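Long-range contacts in eukaryotic translation initiation factor 4 gamma 2 (Homo sapiens, PDB 4IUL), which probably supports translation initiation, binding the RNA helicase eIF4A through a MIF4G domain built from HEAT repeats: residues Arg18-Phe23 against Glu51-Ile55; Gly160-Asp166 against Thr205-Arg209; Leu173-Ile177 against Leu218-Tyr222. All blocks are in the same frame, centred on the assembly; numbering follows the deposited sequence.

Contact 1 of 3, residues Arg18-Phe23 against Glu51-Ile55. With SO4 (sulfate ion), chain D.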
ATOM      1  N   ARG A  18     -12.327  14.609 -24.771  1.00 29.39           N
ATOM      2  CA  ARG A  18     -11.796  15.518 -23.750  1.00 29.83           C
ATOM      3  C   ARG A  18     -11.374  14.722 -22.515  1.00 28.31           C
ATOM      4  O   ARG A  18     -10.311  14.962 -21.943  1.00 29.54           O
ATOM      5  CB  ARG A  18     -12.838  16.586 -23.358  1.00 29.72           C
ATOM      6  CG  ARG A  18     -12.286  17.673 -22.385  1.00 31.41           C
ATOM      7  CD  ARG A  18     -13.331  18.760 -22.054  1.00 32.08           C
ATOM      8  NE  ARG A  18     -14.423  18.237 -21.236  1.00 31.07           N
ATOM      9  CZ  ARG A  18     -14.420  18.186 -19.904  1.00 32.33           C
ATOM     10  NH1 ARG A  18     -13.381  18.645 -19.209  1.00 29.82           N
ATOM     11  NH2 ARG A  18     -15.449  17.638 -19.264  1.00 31.42           N
ATOM     12  N   HIS A  19     -12.210  13.770 -22.112  1.00 27.74           N
ATOM     13  CA  HIS A  19     -11.909  12.930 -20.956  1.00 27.59           C
ATOM     14  C   HIS A  19     -10.658  12.096 -21.223  1.00 27.79           C
ATOM     15  O   HIS A  19      -9.783  11.991 -20.360  1.00 26.72           O
ATOM     16  CB  HIS A  19     -13.097  12.010 -20.642  1.00 27.85           C
ATOM     17  CG  HIS A  19     -14.230  12.702 -19.950  1.00 30.26           C
ATOM     18  ND1 HIS A  19     -15.536  12.276 -20.052  1.00 29.63           N
ATOM     19  CD2 HIS A  19     -14.251  13.792 -19.143  1.00 30.91           C
ATOM     20  CE1 HIS A  19     -16.315  13.074 -19.343  1.00 31.57           C
ATOM     21  NE2 HIS A  19     -15.560  14.003 -18.781  1.00 32.33           N
ATOM     22  N   ASP A  20     -10.566  11.510 -22.417  1.00 25.89           N
ATOM     23  CA  ASP A  20      -9.407  10.694 -22.751  1.00 25.62           C
ATOM     24  C   ASP A  20      -8.096  11.481 -22.819  1.00 25.70           C
ATOM     25  O   ASP A  20      -7.044  10.953 -22.458  1.00 24.56           O
ATOM     26  CB  ASP A  20      -9.652   9.938 -24.061  1.00 28.38           C
ATOM     27  CG  ASP A  20     -10.823   8.958 -23.955  1.00 29.39           C
ATOM     28  OD1 ASP A  20     -11.161   8.546 -22.822  1.00 29.87           O
ATOM     29  OD2 ASP A  20     -11.402   8.596 -24.999  1.00 29.71           O
ATOM     30  N   ALA A  21      -8.146  12.736 -23.270  1.00 24.78           N
ATOM     31  CA  ALA A  21      -6.934  13.559 -23.336  1.00 25.35           C
ATOM     32  C   ALA A  21      -6.452  13.925 -21.922  1.00 26.29           C
ATOM     33  O   ALA A  21      -5.248  14.058 -21.683  1.00 25.87           O
ATOM     34  CB  ALA A  21      -7.183  14.834 -24.149  1.00 23.36           C
ATOM     35  N   ILE A  22      -7.390  14.083 -20.990  1.00 26.44           N
ATOM     36  CA  ILE A  22      -7.025  14.410 -19.614  1.00 26.60           C
ATOM     37  C   ILE A  22      -6.260  13.250 -18.996  1.00 25.82           C
ATOM     38  O   ILE A  22      -5.231  13.441 -18.329  1.00 24.50           O
ATOM     39  CB  ILE A  22      -8.266  14.698 -18.742  1.00 27.96           C
ATOM     40  CG1 ILE A  22      -8.925  16.008 -19.179  1.00 30.35           C
ATOM     41  CG2 ILE A  22      -7.858  14.797 -17.273  1.00 28.75           C
ATOM     42  CD1 ILE A  22     -10.202  16.347 -18.399  1.00 31.79           C
ATOM     43  N   PHE A  23      -6.762  12.040 -19.226  1.00 25.19           N
ATOM     44  CA  PHE A  23      -6.126  10.850 -18.691  1.00 22.45           C
ATOM     45  C   PHE A  23      -4.733  10.646 -19.284  1.00 24.85           C
ATOM     46  O   PHE A  23      -3.826  10.197 -18.579  1.00 23.12           O
ATOM     47  CB  PHE A  23      -7.032   9.633 -18.924  1.00 21.85           C
ATOM     48  CG  PHE A  23      -8.286   9.649 -18.086  1.00 21.47           C
ATOM     49  CD1 PHE A  23      -9.498   9.193 -18.602  1.00 20.99           C
ATOM     50  CD2 PHE A  23      -8.255  10.131 -16.775  1.00 20.72           C
ATOM     51  CE1 PHE A  23     -10.665   9.219 -17.834  1.00 17.58           C
ATOM     52  CE2 PHE A  23      -9.413  10.162 -15.991  1.00 21.56           C
ATOM     53  CZ  PHE A  23     -10.626   9.704 -16.524  1.00 23.19           C
ATOM     54  N   GLU A  51     -12.156  17.555 -11.393  1.00 38.66           N
ATOM     55  CA  GLU A  51     -13.371  18.041 -12.032  1.00 38.12           C
ATOM     56  C   GLU A  51     -14.679  17.322 -11.674  1.00 35.88           C
ATOM     57  O   GLU A  51     -15.688  17.969 -11.442  1.00 33.17           O
ATOM     58  CB  GLU A  51     -13.171  17.999 -13.545  1.00 40.98           C
ATOM     59  CG  GLU A  51     -14.292  18.615 -14.348  1.00 44.69           C
ATOM     60  CD  GLU A  51     -14.153  18.331 -15.831  1.00 43.07           C
ATOM     61  OE1 GLU A  51     -13.068  18.592 -16.396  1.00 41.45           O
ATOM     62  OE2 GLU A  51     -15.130  17.846 -16.429  1.00 44.69           O
ATOM     63  N   SER A  52     -14.668  15.989 -11.646  1.00 36.01           N
ATOM     64  CA  SER A  52     -15.887  15.218 -11.347  1.00 33.44           C
ATOM     65  C   SER A  52     -15.602  13.791 -10.877  1.00 31.79           C
ATOM     66  O   SER A  52     -14.450  13.374 -10.787  1.00 33.48           O
ATOM     67  CB  SER A  52     -16.778  15.144 -12.590  1.00 32.39           C
ATOM     68  OG  SER A  52     -16.176  14.338 -13.588  1.00 29.23           O
ATOM     69  N   LYS A  53     -16.661  13.038 -10.600  1.00 29.71           N
ATOM     70  CA  LYS A  53     -16.499  11.663 -10.148  1.00 29.51           C
ATOM     71  C   LYS A  53     -15.756  10.822 -11.187  1.00 26.67           C
ATOM     72  O   LYS A  53     -14.810  10.101 -10.861  1.00 24.92           O
ATOM     73  CB  LYS A  53     -17.869  11.025  -9.839  1.00 31.45           C
ATOM     74  CG  LYS A  53     -17.767   9.571  -9.353  1.00 32.72           C
ATOM     75  CD  LYS A  53     -18.985   9.109  -8.535  1.00 36.26           C
ATOM     76  CE  LYS A  53     -20.220   8.892  -9.398  1.00 36.41           C
ATOM     77  NZ  LYS A  53     -21.315   8.191  -8.660  1.00 37.44           N
ATOM     78  N   LEU A  54     -16.198  10.921 -12.435  1.00 25.43           N
ATOM     79  CA  LEU A  54     -15.605  10.173 -13.540  1.00 24.87           C
ATOM     80  C   LEU A  54     -14.100  10.420 -13.664  1.00 24.78           C
ATOM     81  O   LEU A  54     -13.321   9.483 -13.814  1.00 26.55           O
ATOM     82  CB  LEU A  54     -16.318  10.540 -14.846  1.00 25.79           C
ATOM     83  CG  LEU A  54     -15.856   9.818 -16.114  1.00 28.44           C
ATOM     84  CD1 LEU A  54     -17.024   9.726 -17.100  1.00 28.06           C
ATOM     85  CD2 LEU A  54     -14.654  10.552 -16.727  1.00 25.73           C
ATOM     86  N   ILE A  55     -13.693  11.680 -13.594  1.00 22.79           N
ATOM     87  CA  ILE A  55     -12.284  12.016 -13.692  1.00 23.98           C
ATOM     88  C   ILE A  55     -11.523  11.490 -12.475  1.00 24.96           C
ATOM     89  O   ILE A  55     -10.380  11.036 -12.607  1.00 23.14           O
ATOM     90  CB  ILE A  55     -12.099  13.545 -13.848  1.00 25.05           C
ATOM     91  CG1 ILE A  55     -12.542  13.960 -15.254  1.00 28.21           C
ATOM     92  CG2 ILE A  55     -10.660  13.938 -13.623  1.00 23.81           C
ATOM     93  CD1 ILE A  55     -12.558  15.446 -15.486  1.00 31.99           C
TER
HETATM   94  S   SO4 D 402     -19.878   4.790  -7.927  1.00 55.97           S
HETATM   95  O1  SO4 D 402     -20.794   3.659  -7.692  1.00 58.94           O
HETATM   96  O2  SO4 D 402     -20.119   5.838  -6.919  1.00 58.06           O
HETATM   97  O3  SO4 D 402     -18.489   4.316  -7.825  1.00 57.96           O
HETATM   98  O4  SO4 D 402     -20.116   5.344  -9.273  1.00 58.53           O
HETATM   99  O   HOH W   1     -16.646  15.490 -16.271  1.00 38.29           O
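Arg18 and Glu51 meet end-on in a two-pronged salt bridge: NH1 of Arg18 donates to OE1 of Glu51 at 2.8 Å and NH2 of Arg18 to OE2 of Glu51 at 2.9 Å. Both bonds are nearly straight, the first at 169°, and with guanidinium and carboxylate planes only 16° apart the two groups lie almost coplanar, each oxygen met on its syn side. Next to the salt bridge, CD1 of Ile22 packs on CD1 of Ile55 at 3.9 Å. CD2 of Leu54 sits over the centre of the His19 ring, 3.8 Å from its centroid, as a CH-pi contact. Phe23 turns its edge to the backbone, with CE2 3.6 Å from O of Ile55.

One water ties the polar partners together, donating to OE2 of Glu51 and bonding also to NE2 of His19 and to OG of Ser52, the N-cap residue of helix 53-69. Farther out, Glu15 holds NH2 of Arg18 from its own helix in a second salt bridge. The arginine chain leaves with CG opposite the backbone N (chi1 -174°) and bends at chi3, which turns its end toward Glu51. Replacing Arg18 by an alanine would probably leave the Glu51 carboxylate without its cationic mate, with the water as its remaining partner among those described. On the far side Lys53 binds a sulfate, probably from the crystallisation liquor, together with Lys57 and Arg110. Helix 13-31 thus packs on the first turn of helix 53-69, helix-on-helix packing consistent with the HEAT-repeat architecture of MIF4G domains.

Contact 2 of 3, residues Gly160-Asp166 against Thr205-Arg209; sequences GELGKLD and TVGPR
Arg209 reaches across to the end of helix 141-163, and its path accounts for the polar half of the contact. From CB, which points toward the opposite segment, the chain enters with CG between the backbone N and the carbonyl carbon (chi1 75°). It runs extended to CD and bends at chi3, laying the guanidinium against O of Gly163 in the last turn of helix 141-163. NE of Arg209 lies 3.7 Å from O of Gly163, and CZ is at 3.6 Å from the same oxygen, which sits over the centre of one guanidinium face rather than in line with an N-H. At the tip, NH1 of Arg209 donates to OD1 of Asp166 at 2.7 Å, a salt bridge bent to 141°. The oxygen is met on its anti side, tilted out of the carboxylate plane: a single-nitrogen grip, with the two flat groups turned 31° apart.

Asp166, with positive phi, is the C-prime residue of a Schellman motif: its N bonds to O of Gly163, and Leu167 N returns to O of Leu162. The salt bridge therefore joins this helix-capping turn to helix 193-210. OD2 of Asp166 has a second, long and weak ion pair with Lys103.

The apolar half lies a turn back. CG2 of Thr205 touches CD of Lys164 at 3.7 Å and approaches O of Gly160 at 3.9 Å, while OG1 of Thr205 bonds to O of Gln201 in its own helix. CG2 of Val206 fits against Gly160 and Gly163, where backbones approach to 6.2 Å between CA of Lys164 and CA of Val206. A CB on Gly163 would fall 3.5 Å from CG2 of Val206, which is tight.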
ATOM      1  N   GLY A 160       1.130   0.229   3.130  1.00 31.76           N
ATOM      2  CA  GLY A 160       1.693   0.705   4.379  1.00 31.63           C
ATOM      3  C   GLY A 160       1.796   2.224   4.390  1.00 33.52           C
ATOM      4  O   GLY A 160       1.381   2.873   5.359  1.00 34.59           O
ATOM      5  N   GLU A 161       2.325   2.802   3.312  1.00 32.30           N
ATOM      6  CA  GLU A 161       2.484   4.254   3.227  1.00 34.30           C
ATOM      7  C   GLU A 161       1.171   5.036   3.277  1.00 34.12           C
ATOM      8  O   GLU A 161       1.137   6.165   3.767  1.00 34.91           O
ATOM      9  CB  GLU A 161       3.262   4.634   1.962  1.00 33.90           C
ATOM     10  CG  GLU A 161       4.752   4.309   2.029  1.00 38.84           C
ATOM     11  CD  GLU A 161       5.473   5.043   3.154  1.00 41.94           C
ATOM     12  OE1 GLU A 161       5.960   4.375   4.089  1.00 45.10           O
ATOM     13  OE2 GLU A 161       5.553   6.291   3.109  1.00 44.84           O
ATOM     14  N   LEU A 162       0.098   4.444   2.764  1.00 33.73           N
ATOM     15  CA  LEU A 162      -1.202   5.096   2.778  1.00 31.42           C
ATOM     16  C   LEU A 162      -1.791   5.020   4.188  1.00 31.48           C
ATOM     17  O   LEU A 162      -2.369   5.990   4.682  1.00 27.16           O
ATOM     18  CB  LEU A 162      -2.144   4.424   1.775  1.00 32.16           C
ATOM     19  CG  LEU A 162      -1.833   4.604   0.277  1.00 32.87           C
ATOM     20  CD1 LEU A 162      -2.731   3.694  -0.541  1.00 28.88           C
ATOM     21  CD2 LEU A 162      -2.033   6.060  -0.132  1.00 30.21           C
ATOM     22  N   GLY A 163      -1.644   3.864   4.828  1.00 31.65           N
ATOM     23  CA  GLY A 163      -2.155   3.699   6.180  1.00 33.23           C
ATOM     24  C   GLY A 163      -1.563   4.740   7.124  1.00 33.42           C
ATOM     25  O   GLY A 163      -2.241   5.273   7.999  1.00 32.30           O
ATOM     26  N   LYS A 164      -0.286   5.034   6.928  1.00 33.72           N
ATOM     27  CA  LYS A 164       0.417   6.015   7.741  1.00 35.53           C
ATOM     28  C   LYS A 164      -0.261   7.393   7.702  1.00 34.21           C
ATOM     29  O   LYS A 164      -0.161   8.160   8.652  1.00 35.11           O
ATOM     30  CB  LYS A 164       1.865   6.106   7.249  1.00 39.12           C
ATOM     31  CG  LYS A 164       2.766   7.091   7.966  1.00 43.64           C
ATOM     32  CD  LYS A 164       4.212   6.866   7.516  1.00 47.36           C
ATOM     33  CE  LYS A 164       5.097   8.078   7.774  1.00 49.83           C
ATOM     34  NZ  LYS A 164       4.763   9.211   6.849  1.00 50.85           N
ATOM     35  N   LEU A 165      -0.965   7.692   6.613  1.00 31.61           N
ATOM     36  CA  LEU A 165      -1.646   8.980   6.454  1.00 29.71           C
ATOM     37  C   LEU A 165      -3.159   8.842   6.637  1.00 29.67           C
ATOM     38  O   LEU A 165      -3.921   9.750   6.298  1.00 27.67           O
ATOM     39  CB  LEU A 165      -1.357   9.548   5.059  1.00 29.77           C
ATOM     40  CG  LEU A 165       0.119   9.732   4.683  1.00 28.85           C
ATOM     41  CD1 LEU A 165       0.253  10.020   3.196  1.00 31.99           C
ATOM     42  CD2 LEU A 165       0.708  10.866   5.495  1.00 30.22           C
ATOM     43  N   ASP A 166      -3.571   7.693   7.171  1.00 28.95           N
ATOM     44  CA  ASP A 166      -4.971   7.362   7.422  1.00 30.12           C
ATOM     45  C   ASP A 166      -5.830   7.319   6.154  1.00 28.56           C
ATOM     46  O   ASP A 166      -7.021   7.630   6.191  1.00 28.03           O
ATOM     47  CB  ASP A 166      -5.587   8.333   8.448  1.00 31.20           C
ATOM     48  CG  ASP A 166      -6.739   7.694   9.246  1.00 36.48           C
ATOM     49  OD1 ASP A 166      -6.551   6.566   9.761  1.00 35.11           O
ATOM     50  OD2 ASP A 166      -7.825   8.311   9.370  1.00 36.77           O
ATOM     51  N   THR A 205       6.034   1.109  10.584  1.00 42.44           N
ATOM     52  CA  THR A 205       5.221   2.172   9.993  1.00 42.15           C
ATOM     53  C   THR A 205       3.803   2.261  10.562  1.00 41.33           C
ATOM     54  O   THR A 205       3.325   3.345  10.900  1.00 41.73           O
ATOM     55  CB  THR A 205       5.090   1.984   8.455  1.00 44.39           C
ATOM     56  OG1 THR A 205       6.391   1.915   7.851  1.00 45.29           O
ATOM     57  CG2 THR A 205       4.320   3.143   7.843  1.00 45.96           C
ATOM     58  N   VAL A 206       3.140   1.115  10.671  1.00 39.44           N
ATOM     59  CA  VAL A 206       1.760   1.048  11.147  1.00 37.91           C
ATOM     60  C   VAL A 206       1.548   0.384  12.517  1.00 37.00           C
ATOM     61  O   VAL A 206       0.516   0.591  13.160  1.00 36.98           O
ATOM     62  CB  VAL A 206       0.903   0.317  10.085  1.00 37.65           C
ATOM     63  CG1 VAL A 206      -0.372  -0.208  10.682  1.00 42.30           C
ATOM     64  CG2 VAL A 206       0.587   1.273   8.959  1.00 40.47           C
ATOM     65  N   GLY A 207       2.526  -0.400  12.957  1.00 35.92           N
ATOM     66  CA  GLY A 207       2.422  -1.102  14.227  1.00 35.59           C
ATOM     67  C   GLY A 207       1.794  -0.371  15.403  1.00 35.66           C
ATOM     68  O   GLY A 207       0.846  -0.878  16.006  1.00 35.52           O
ATOM     69  N   PRO A 208       2.298   0.817  15.764  1.00 34.46           N
ATOM     70  CA  PRO A 208       1.759   1.587  16.888  1.00 35.06           C
ATOM     71  C   PRO A 208       0.252   1.892  16.825  1.00 33.86           C
ATOM     72  O   PRO A 208      -0.443   1.756  17.829  1.00 32.62           O
ATOM     73  CB  PRO A 208       2.611   2.857  16.877  1.00 34.94           C
ATOM     74  CG  PRO A 208       3.901   2.384  16.320  1.00 36.38           C
ATOM     75  CD  PRO A 208       3.464   1.496  15.181  1.00 34.76           C
ATOM     76  N   ARG A 209      -0.256   2.290  15.659  1.00 32.55           N
ATOM     77  CA  ARG A 209      -1.679   2.608  15.546  1.00 33.90           C
ATOM     78  C   ARG A 209      -2.591   1.374  15.557  1.00 33.30           C
ATOM     79  O   ARG A 209      -3.766   1.462  15.913  1.00 32.42           O
ATOM     80  CB  ARG A 209      -1.961   3.430  14.276  1.00 36.22           C
ATOM     81  CG  ARG A 209      -1.932   2.645  12.967  1.00 42.18           C
ATOM     82  CD  ARG A 209      -2.871   3.275  11.924  1.00 47.41           C
ATOM     83  NE  ARG A 209      -2.552   4.680  11.675  1.00 52.96           N
ATOM     84  CZ  ARG A 209      -3.450   5.620  11.386  1.00 55.80           C
ATOM     85  NH1 ARG A 209      -4.740   5.316  11.305  1.00 56.32           N
ATOM     86  NH2 ARG A 209      -3.058   6.874  11.193  1.00 56.62           N
TER

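Contact 3 of 3, residues Leu173-Ile177 against Leu218-Tyr222; sequences LHKCI and LMDQY
Tyr222 is met from two directions by helix 170-181, at its hydroxyl by His174 and over its ring by Ile177. CG2 of Ile177 stands almost exactly above the tyrosine ring, 3.7 Å from the centroid and 5° off the normal, a CH-pi contact that fills one face. With CG1 of the isoleucine beside the backbone N, CG2 stands anti to that N, which directs it across the gap to the tyrosine. At the ring's edge, OH of Tyr222 shares a hydrogen bond with ND1 of His174 at 2.9 Å, in which either group could be the donor. The two rings do not stack: their planes are 33° apart and they meet rim to rim. Such a bond helps fix the rotation of the histidine ring and gives the buried hydroxyl a polar partner.

The side toward Leu218 is looser and faces solvent. CD1 of Leu218 lies over the His174 face but displaced toward the rim, 4.2 Å from the centroid. Met219 is buried yet meets the histidine only obliquely, its SD lying 4.1 Å from CE1 of His174.

The axes of the two short segments pass 12.3 Å apart, nearly parallel at 22°, and the gap is spanned by side chains, chiefly Tyr222 and His174. Leu210 of helix 193-210 touches the histidine side chain, and Met219 rests on Met203 of the same helix. Leu173 packs on Ile159 of helix 141-163 as well as on Val206 and Leu210 of helix 193-210, and Cys176 on Ile156 and Ile159 of helix 141-163 and Phe120 of helix 107-127.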
ATOM      1  N   LEU A 173      -4.572  -3.863   6.378  1.00 29.16           N
ATOM      2  CA  LEU A 173      -3.225  -3.907   6.933  1.00 28.01           C
ATOM      3  C   LEU A 173      -3.010  -5.269   7.603  1.00 28.67           C
ATOM      4  O   LEU A 173      -1.980  -5.906   7.393  1.00 27.83           O
ATOM      5  CB  LEU A 173      -3.020  -2.778   7.939  1.00 27.46           C
ATOM      6  CG  LEU A 173      -2.884  -1.372   7.355  1.00 27.45           C
ATOM      7  CD1 LEU A 173      -2.923  -0.365   8.481  1.00 25.02           C
ATOM      8  CD2 LEU A 173      -1.582  -1.249   6.567  1.00 26.37           C
ATOM      9  N   HIS A 174      -3.979  -5.724   8.396  1.00 29.02           N
ATOM     10  CA  HIS A 174      -3.856  -7.032   9.051  1.00 29.21           C
ATOM     11  C   HIS A 174      -3.774  -8.128   7.983  1.00 30.03           C
ATOM     12  O   HIS A 174      -3.101  -9.141   8.169  1.00 30.51           O
ATOM     13  CB  HIS A 174      -5.052  -7.302   9.984  1.00 25.65           C
ATOM     14  CG  HIS A 174      -4.962  -6.600  11.305  1.00 25.10           C
ATOM     15  ND1 HIS A 174      -4.101  -7.002  12.304  1.00 26.04           N
ATOM     16  CD2 HIS A 174      -5.581  -5.487  11.769  1.00 24.34           C
ATOM     17  CE1 HIS A 174      -4.189  -6.165  13.323  1.00 27.98           C
ATOM     18  NE2 HIS A 174      -5.079  -5.234  13.023  1.00 25.37           N
ATOM     19  N   LYS A 175      -4.454  -7.916   6.863  1.00 30.39           N
ATOM     20  CA  LYS A 175      -4.453  -8.895   5.781  1.00 32.75           C
ATOM     21  C   LYS A 175      -3.065  -8.981   5.135  1.00 33.00           C
ATOM     22  O   LYS A 175      -2.655 -10.046   4.675  1.00 32.45           O
ATOM     23  CB  LYS A 175      -5.510  -8.520   4.737  1.00 33.86           C
ATOM     24  CG  LYS A 175      -6.287  -9.702   4.203  1.00 39.42           C
ATOM     25  CD  LYS A 175      -7.577  -9.260   3.527  1.00 43.58           C
ATOM     26  CE  LYS A 175      -8.537  -8.646   4.526  1.00 44.82           C
ATOM     27  NZ  LYS A 175      -9.793  -8.169   3.877  1.00 46.82           N
ATOM     28  N   CYS A 176      -2.349  -7.858   5.100  1.00 32.23           N
ATOM     29  CA  CYS A 176      -1.005  -7.831   4.547  1.00 31.98           C
ATOM     30  C   CYS A 176      -0.076  -8.588   5.506  1.00 33.14           C
ATOM     31  O   CYS A 176       0.704  -9.443   5.090  1.00 34.61           O
ATOM     32  CB  CYS A 176      -0.512  -6.384   4.386  1.00 31.73           C
ATOM     33  SG  CYS A 176      -1.267  -5.444   3.023  1.00 32.39           S
ATOM     34  N   ILE A 177      -0.169  -8.266   6.792  1.00 32.14           N
ATOM     35  CA  ILE A 177       0.658  -8.901   7.809  1.00 32.90           C
ATOM     36  C   ILE A 177       0.471 -10.415   7.822  1.00 34.99           C
ATOM     37  O   ILE A 177       1.438 -11.161   7.940  1.00 32.93           O
ATOM     38  CB  ILE A 177       0.329  -8.357   9.220  1.00 31.13           C
ATOM     39  CG1 ILE A 177       0.783  -6.898   9.329  1.00 28.43           C
ATOM     40  CG2 ILE A 177       0.995  -9.232  10.295  1.00 30.13           C
ATOM     41  CD1 ILE A 177       0.495  -6.263  10.668  1.00 26.06           C
ATOM     42  N   LEU A 218      -4.659 -10.544  18.619  1.00 41.65           N
ATOM     43  CA  LEU A 218      -4.078 -10.700  17.288  1.00 40.58           C
ATOM     44  C   LEU A 218      -2.596 -10.319  17.236  1.00 39.00           C
ATOM     45  O   LEU A 218      -1.771 -11.072  16.721  1.00 38.30           O
ATOM     46  CB  LEU A 218      -4.831  -9.832  16.286  1.00 41.49           C
ATOM     47  CG  LEU A 218      -5.855 -10.453  15.348  1.00 42.72           C
ATOM     48  CD1 LEU A 218      -6.382  -9.346  14.436  1.00 41.29           C
ATOM     49  CD2 LEU A 218      -5.209 -11.575  14.521  1.00 43.49           C
ATOM     50  N   MET A 219      -2.265  -9.141  17.755  1.00 36.69           N
ATOM     51  CA  MET A 219      -0.885  -8.674  17.748  1.00 37.24           C
ATOM     52  C   MET A 219       0.028  -9.581  18.568  1.00 38.11           C
ATOM     53  O   MET A 219       1.150  -9.879  18.149  1.00 38.30           O
ATOM     54  CB  MET A 219      -0.807  -7.239  18.270  1.00 35.83           C
ATOM     55  CG  MET A 219      -1.552  -6.217  17.410  1.00 35.99           C
ATOM     56  SD  MET A 219      -0.856  -5.980  15.765  1.00 32.33           S
ATOM     57  CE  MET A 219       0.306  -4.681  16.094  1.00 32.19           C
ATOM     58  N   ASP A 220      -0.443 -10.008  19.736  1.00 38.59           N
ATOM     59  CA  ASP A 220       0.339 -10.902  20.588  1.00 40.46           C
ATOM     60  C   ASP A 220       0.688 -12.139  19.777  1.00 40.83           C
ATOM     61  O   ASP A 220       1.816 -12.637  19.822  1.00 40.78           O
ATOM     62  CB  ASP A 220      -0.459 -11.328  21.822  1.00 37.99           C
ATOM     63  CG  ASP A 220      -0.308 -10.368  22.978  1.00 40.63           C
ATOM     64  OD1 ASP A 220       0.379  -9.328  22.830  1.00 39.87           O
ATOM     65  OD2 ASP A 220      -0.884 -10.662  24.045  1.00 42.63           O
ATOM     66  N   GLN A 221      -0.297 -12.621  19.028  1.00 41.45           N
ATOM     67  CA  GLN A 221      -0.134 -13.801  18.194  1.00 42.16           C
ATOM     68  C   GLN A 221       0.942 -13.578  17.118  1.00 42.32           C
ATOM     69  O   GLN A 221       1.762 -14.464  16.863  1.00 44.07           O
ATOM     70  CB  GLN A 221      -1.474 -14.141  17.546  1.00 44.47           C
ATOM     71  CG  GLN A 221      -1.640 -15.588  17.151  1.00 47.10           C
ATOM     72  CD  GLN A 221      -3.001 -15.853  16.532  1.00 51.42           C
ATOM     73  OE1 GLN A 221      -4.018 -15.308  16.981  1.00 52.21           O
ATOM     74  NE2 GLN A 221      -3.034 -16.699  15.506  1.00 51.60           N
ATOM     75  N   TYR A 222       0.941 -12.397  16.496  1.00 40.24           N
ATOM     76  CA  TYR A 222       1.916 -12.065  15.455  1.00 37.44           C
ATOM     77  C   TYR A 222       3.347 -12.081  15.994  1.00 38.36           C
ATOM     78  O   TYR A 222       4.240 -12.698  15.411  1.00 36.28           O
ATOM     79  CB  TYR A 222       1.662 -10.664  14.891  1.00 36.66           C
ATOM     80  CG  TYR A 222       0.381 -10.452  14.107  1.00 36.39           C
ATOM     81  CD1 TYR A 222      -0.200  -9.183  14.044  1.00 34.86           C
ATOM     82  CD2 TYR A 222      -0.238 -11.496  13.411  1.00 34.40           C
ATOM     83  CE1 TYR A 222      -1.360  -8.950  13.316  1.00 34.51           C
ATOM     84  CE2 TYR A 222      -1.404 -11.272  12.671  1.00 34.79           C
ATOM     85  CZ  TYR A 222      -1.960  -9.991  12.632  1.00 35.71           C
ATOM     86  OH  TYR A 222      -3.111  -9.741  11.917  1.00 36.11           O
TER

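Overall arrangement
From the N terminus, contact 1 comes first: it joins helix 13-31 to the start of helix 53-69, closing a loop of 27 residues that includes helix 38-48. It stands apart, about 30 Å centre to centre from contact 2 and 38 Å from contact 3, on the opposite side of the chain's centre from the latter. Contact 2 closes 38 residues (167-204) and contact 3 closes 40 (178-217); their segments alternate along the chain, so the two closures cross rather than nest. They also touch, CD1 of Leu173 lying 3.4 Å from CG1 of Val206. Together they tie helices 141-163, 170-181, 193-210 and 216-227 into one run of consecutive helices.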